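Hydrazine synthase alpha subunit (Candidatus Kuenenia stuttgartiensis, PDB 5C2V) catalyses, within the hydrazine synthase complex, the condensation of hydroxylamine made in the gamma subunit with ammonia to give hydrazine, and binds two c-type haems per subunit. Local coordinates at the interface of chains A and B and the interface of chains A and C. Sequence-based numbering; all coordinates share one arbitrary frame. Chains: chain A/B, Hydrazine synthase alpha subunit; chain C, Hydrazine synthase gamma subunit.

The two contacts involve different parts of chain A and have no residue in common; the centres of their C-alpha atoms are about 53 Å apart. Contact 1 joins two alpha subunits through a loop of chain B and strands 312-317 and 336-342 of chain A. Contact 2 joins alpha to the gamma subunit through A:His573 and the 3-10 helix 575-579, a short way along the sequence from the haem-linked A:Cys556 and A:Cys559. Together they show chain A in contact with both neighbours at once: contact 1 belongs to the dimerisation of the two heterotrimers, and contact 2 to the heterotrimer itself.

Contact 1: the interface of chains A and B. Residues chain A 302, 304, 311-312, 335-336; chain B 305, 308.
B:Tyr305 pushes its phenol end between A:Pro304 and A:Gln312, leading with the hydroxyl. Its ring meets the side chain of A:Gln312 nearly perpendicular to the terminal amide, the two planes lying 87° apart. The methylene CG of A:Gln312 is 3.9 Å from the phenol carbon CZ of B:Tyr305, and the amide nitrogen NE2 of A:Gln312 lies 3.6 Å from the hydroxyl OH of the same tyrosine. A:Pro304 borders the phenol end with its pyrrolidine rim, its CD being 3.6 Å from B:Tyr305 OH.

The glutamine reaches its place through a bent chain: CG stands beside the backbone N, and a second bend at chi2 (-52°) turns the amide toward A:Gly335. There NE2 of A:Gln312 donates a nearly straight hydrogen bond of 3.3 Å to the backbone O of A:Gly335, arriving in the carbonyl plane. Because the acceptor also lies close to the amide plane, this bond should restrain rotation of the amide, and it ties the start of strand 312-317 to the residue preceding strand 336-342.

B:Trp308 adds an apolar contact beside the tyrosine. The far corner of its indole, CH2, lies 3.9 Å from the methyl CD2 of A:Leu336. Within chain B, CD2 of B:Tyr305 sits over the centre of the indole face, 3.4 Å above its plane, while CE3 of B:Trp308 lies at the edge of the tyrosine ring. This edge-to-face pairing should steady both rings. The patch and its symmetry-related twin contribute to the two-fold alpha-alpha interface in the dimer of heterotrimers.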
loop_
_atom_site.group_PDB
_atom_site.type_symbol
_atom_site.label_atom_id
_atom_site.label_comp_id
_atom_site.label_asym_id
_atom_site.label_seq_id
_atom_site.Cartn_x
_atom_site.Cartn_y
_atom_site.Cartn_z
ATOM N N GLU A 302 16.082 11.186 -0.577
ATOM C CA GLU A 302 14.952 10.326 -0.875
ATOM C C GLU A 302 14.644 10.431 -2.362
ATOM O O GLU A 302 14.106 11.435 -2.832
ATOM C CB GLU A 302 13.737 10.720 -0.033
ATOM C CG GLU A 302 12.535 9.807 -0.180
ATOM C CD GLU A 302 11.392 10.206 0.733
ATOM O OE1 GLU A 302 11.639 10.418 1.939
ATOM O OE2 GLU A 302 10.247 10.314 0.246
ATOM N N PRO A 304 12.729 9.065 -5.850
ATOM C CA PRO A 304 11.447 8.461 -6.225
ATOM C C PRO A 304 11.608 7.025 -6.713
ATOM O O PRO A 304 10.686 6.221 -6.581
ATOM C CB PRO A 304 10.951 9.369 -7.350
ATOM C CG PRO A 304 12.188 9.977 -7.919
ATOM C CD PRO A 304 13.107 10.167 -6.752
ATOM N N GLY A 311 17.228 13.029 -6.141
ATOM C CA GLY A 311 15.880 13.074 -5.610
ATOM C C GLY A 311 15.680 14.262 -4.694
ATOM O O GLY A 311 16.324 15.299 -4.854
ATOM N N GLN A 312 14.756 14.117 -3.753
ATOM C CA GLN A 312 14.507 15.147 -2.757
ATOM C C GLN A 312 15.349 14.916 -1.502
ATOM O O GLN A 312 16.104 13.948 -1.427
ATOM C CB GLN A 312 13.019 15.183 -2.409
ATOM C CG GLN A 312 12.122 15.424 -3.609
ATOM C CD GLN A 312 12.534 16.650 -4.405
ATOM O OE1 GLN A 312 12.507 17.773 -3.903
ATOM N NE2 GLN A 312 12.927 16.436 -5.656
ATOM N N GLY A 335 13.375 21.379 -8.751
ATOM C CA GLY A 335 14.476 20.532 -9.186
ATOM C C GLY A 335 14.920 19.351 -8.337
ATOM O O GLY A 335 14.189 18.853 -7.473
ATOM N N LEU A 336 16.134 18.885 -8.613
ATOM C CA LEU A 336 16.654 17.686 -7.966
ATOM C C LEU A 336 17.785 18.003 -6.991
ATOM O O LEU A 336 18.566 18.935 -7.201
ATOM C CB LEU A 336 17.135 16.681 -9.016
ATOM C CG LEU A 336 16.043 16.151 -9.949
ATOM C CD1 LEU A 336 16.619 15.167 -10.951
ATOM C CD2 LEU A 336 14.909 15.516 -9.157
ATOM N N TYR B 305 6.213 12.168 -9.052
ATOM C CA TYR B 305 5.388 12.944 -8.140
ATOM C C TYR B 305 4.059 13.288 -8.804
ATOM O O TYR B 305 3.987 13.451 -10.023
ATOM C CB TYR B 305 6.123 14.211 -7.700
ATOM C CG TYR B 305 7.534 13.948 -7.221
ATOM C CD1 TYR B 305 7.780 13.517 -5.924
ATOM C CD2 TYR B 305 8.620 14.122 -8.070
ATOM C CE1 TYR B 305 9.068 13.271 -5.484
ATOM C CE2 TYR B 305 9.911 13.880 -7.640
ATOM C CZ TYR B 305 10.129 13.455 -6.346
ATOM O OH TYR B 305 11.413 13.212 -5.915
ATOM N N TRP B 308 3.884 16.592 -10.915
ATOM C CA TRP B 308 4.912 16.816 -11.932
ATOM C C TRP B 308 4.430 16.512 -13.350
ATOM O O TRP B 308 3.670 15.571 -13.575
ATOM C CB TRP B 308 6.155 15.978 -11.631
ATOM C CG TRP B 308 7.111 16.635 -10.685
ATOM C CD1 TRP B 308 6.808 17.539 -9.708
ATOM C CD2 TRP B 308 8.532 16.455 -10.638
ATOM N NE1 TRP B 308 7.951 17.924 -9.049
ATOM C CE2 TRP B 308 9.024 17.273 -9.603
ATOM C CE3 TRP B 308 9.435 15.677 -11.369
ATOM C CZ2 TRP B 308 10.377 17.336 -9.279
ATOM C CZ3 TRP B 308 10.779 15.742 -11.048
ATOM C CH2 TRP B 308 11.237 16.565 -10.012
#

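Contact 2: the interface of chains A and C. Residues chain A 573-575, 578; chain C 88, 238-239, 248.
The phenol ring of C:Tyr239 sits in a corner formed by A:Lys575, over one face, and A:Tyr578, at the edge, with A:His573 beside its backbone; it hides 114 Å² of its surface against chain A. A:Lys575 lies across the ring face, its methylene CG over the centre and 3.7 Å from the centroid in a CH-pi contact. The lysine chain is extended beyond CG, which carries its CE along the same ring to 4.0 Å from C:Tyr239 CE2. The aliphatic stem of the lysine thus makes the contact.

At the tyrosine's edge, CD2 of A:Tyr578 lies in the ring plane, and the two phenol side chains pass each other in opposite directions. The neighbouring CE2 of A:Tyr578 is 3.6 Å from CE1 of C:Tyr239. C:Ile248 supports A:Tyr578 from within chain C, its methyl CD1 being 3.5 Å from the phenol carbon CZ.

The hydroxyl of A:Tyr578 is held from both subunits. C:Trp88 donates its indole NE1-H to OH of A:Tyr578 at 2.9 Å, with the oxygen close to the indole plane and the bond moderately bent (144° at H). On the alpha side, NE2 of A:His573 shares a straighter hydrogen bond of 2.8 Å with that hydroxyl. A chi1 of -165° swings the imidazole of A:His573 away from the backbone N and brings NE2 to the tyrosine. The carbonyl O of C:Tyr239 packs against the CB-CG-ND1 side of this histidine, well out of the ring plane; although it is 3.2 Å from A:His573 ND1, any bond there would be poorly directed. This mixed aromatic and polar contact joins the alpha and gamma subunits that catalyse successive half-reactions of hydrazine synthesis.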
loop_
_atom_site.group_PDB
_atom_site.type_symbol
_atom_site.label_atom_id
_atom_site.label_comp_id
_atom_site.label_asym_id
_atom_site.label_seq_id
_atom_site.Cartn_x
_atom_site.Cartn_y
_atom_site.Cartn_z
ATOM N N HIS A 573 12.719 -13.565 32.165
ATOM C CA HIS A 573 13.553 -14.604 32.736
ATOM C C HIS A 573 13.310 -15.868 31.926
ATOM O O HIS A 573 12.260 -16.500 32.039
ATOM C CB HIS A 573 13.216 -14.803 34.214
ATOM C CG HIS A 573 14.235 -15.592 34.973
ATOM N ND1 HIS A 573 14.102 -15.876 36.315
ATOM C CD2 HIS A 573 15.406 -16.150 34.586
ATOM C CE1 HIS A 573 15.144 -16.579 36.720
ATOM N NE2 HIS A 573 15.951 -16.759 35.690
ATOM N N ALA A 574 14.292 -16.238 31.110
ATOM C CA ALA A 574 14.083 -17.258 30.090
ATOM C C ALA A 574 14.885 -18.522 30.359
ATOM O O ALA A 574 16.004 -18.466 30.868
ATOM C CB ALA A 574 14.430 -16.699 28.718
ATOM N N LYS A 575 14.302 -19.663 30.008
ATOM C CA LYS A 575 14.957 -20.950 30.192
ATOM C C LYS A 575 16.189 -21.079 29.304
ATOM O O LYS A 575 17.178 -21.704 29.687
ATOM C CB LYS A 575 13.985 -22.094 29.899
ATOM C CG LYS A 575 12.808 -22.183 30.853
ATOM C CD LYS A 575 12.002 -23.446 30.595
ATOM C CE LYS A 575 10.847 -23.584 31.571
ATOM N NZ LYS A 575 10.101 -24.856 31.358
ATOM N N TYR A 578 19.898 -20.322 30.417
ATOM C CA TYR A 578 20.688 -21.307 31.140
ATOM C C TYR A 578 21.202 -22.405 30.213
ATOM O O TYR A 578 22.022 -23.230 30.611
ATOM C CB TYR A 578 19.864 -21.909 32.278
ATOM C CG TYR A 578 19.449 -20.889 33.316
ATOM C CD1 TYR A 578 20.272 -20.595 34.395
ATOM C CD2 TYR A 578 18.241 -20.212 33.210
ATOM C CE1 TYR A 578 19.902 -19.659 35.343
ATOM C CE2 TYR A 578 17.861 -19.275 34.155
ATOM C CZ TYR A 578 18.696 -19.003 35.218
ATOM O OH TYR A 578 18.324 -18.071 36.161
ATOM N N TRP C 88 24.675 -15.845 38.190
ATOM C CA TRP C 88 24.286 -14.530 38.693
ATOM C C TRP C 88 25.275 -13.940 39.693
ATOM O O TRP C 88 25.859 -14.664 40.500
ATOM C CB TRP C 88 22.902 -14.613 39.341
ATOM C CG TRP C 88 21.851 -15.133 38.418
ATOM C CD1 TRP C 88 21.410 -16.421 38.315
ATOM C CD2 TRP C 88 21.110 -14.377 37.455
ATOM N NE1 TRP C 88 20.437 -16.512 37.349
ATOM C CE2 TRP C 88 20.234 -15.272 36.806
ATOM C CE3 TRP C 88 21.101 -13.031 37.080
ATOM C CZ2 TRP C 88 19.359 -14.860 35.804
ATOM C CZ3 TRP C 88 20.232 -12.626 36.085
ATOM C CH2 TRP C 88 19.372 -13.538 35.458
ATOM N N PRO C 238 10.798 -20.811 39.722
ATOM C CA PRO C 238 12.238 -20.764 39.438
ATOM C C PRO C 238 12.587 -19.693 38.410
ATOM O O PRO C 238 13.560 -18.957 38.575
ATOM C CB PRO C 238 12.531 -22.163 38.885
ATOM C CG PRO C 238 11.469 -23.027 39.467
ATOM C CD PRO C 238 10.246 -22.165 39.550
ATOM N N TYR C 239 11.787 -19.623 37.354
ATOM C CA TYR C 239 12.001 -18.673 36.270
ATOM C C TYR C 239 11.167 -17.399 36.429
ATOM O O TYR C 239 11.095 -16.584 35.513
ATOM C CB TYR C 239 11.723 -19.352 34.930
ATOM C CG TYR C 239 12.683 -20.492 34.665
ATOM C CD1 TYR C 239 13.974 -20.246 34.216
ATOM C CD2 TYR C 239 12.310 -21.810 34.895
ATOM C CE1 TYR C 239 14.862 -21.281 33.986
ATOM C CE2 TYR C 239 13.192 -22.853 34.667
ATOM C CZ TYR C 239 14.466 -22.581 34.213
ATOM O OH TYR C 239 15.348 -23.611 33.983
ATOM N N ILE C 248 17.620 -19.887 41.486
ATOM C CA ILE C 248 18.375 -20.853 40.686
ATOM C C ILE C 248 19.644 -20.226 40.117
ATOM O O ILE C 248 19.822 -19.009 40.174
ATOM C CB ILE C 248 17.543 -21.415 39.512
ATOM C CG1 ILE C 248 17.233 -20.311 38.498
ATOM C CG2 ILE C 248 16.267 -22.077 40.015
ATOM C CD1 ILE C 248 16.490 -20.800 37.273
#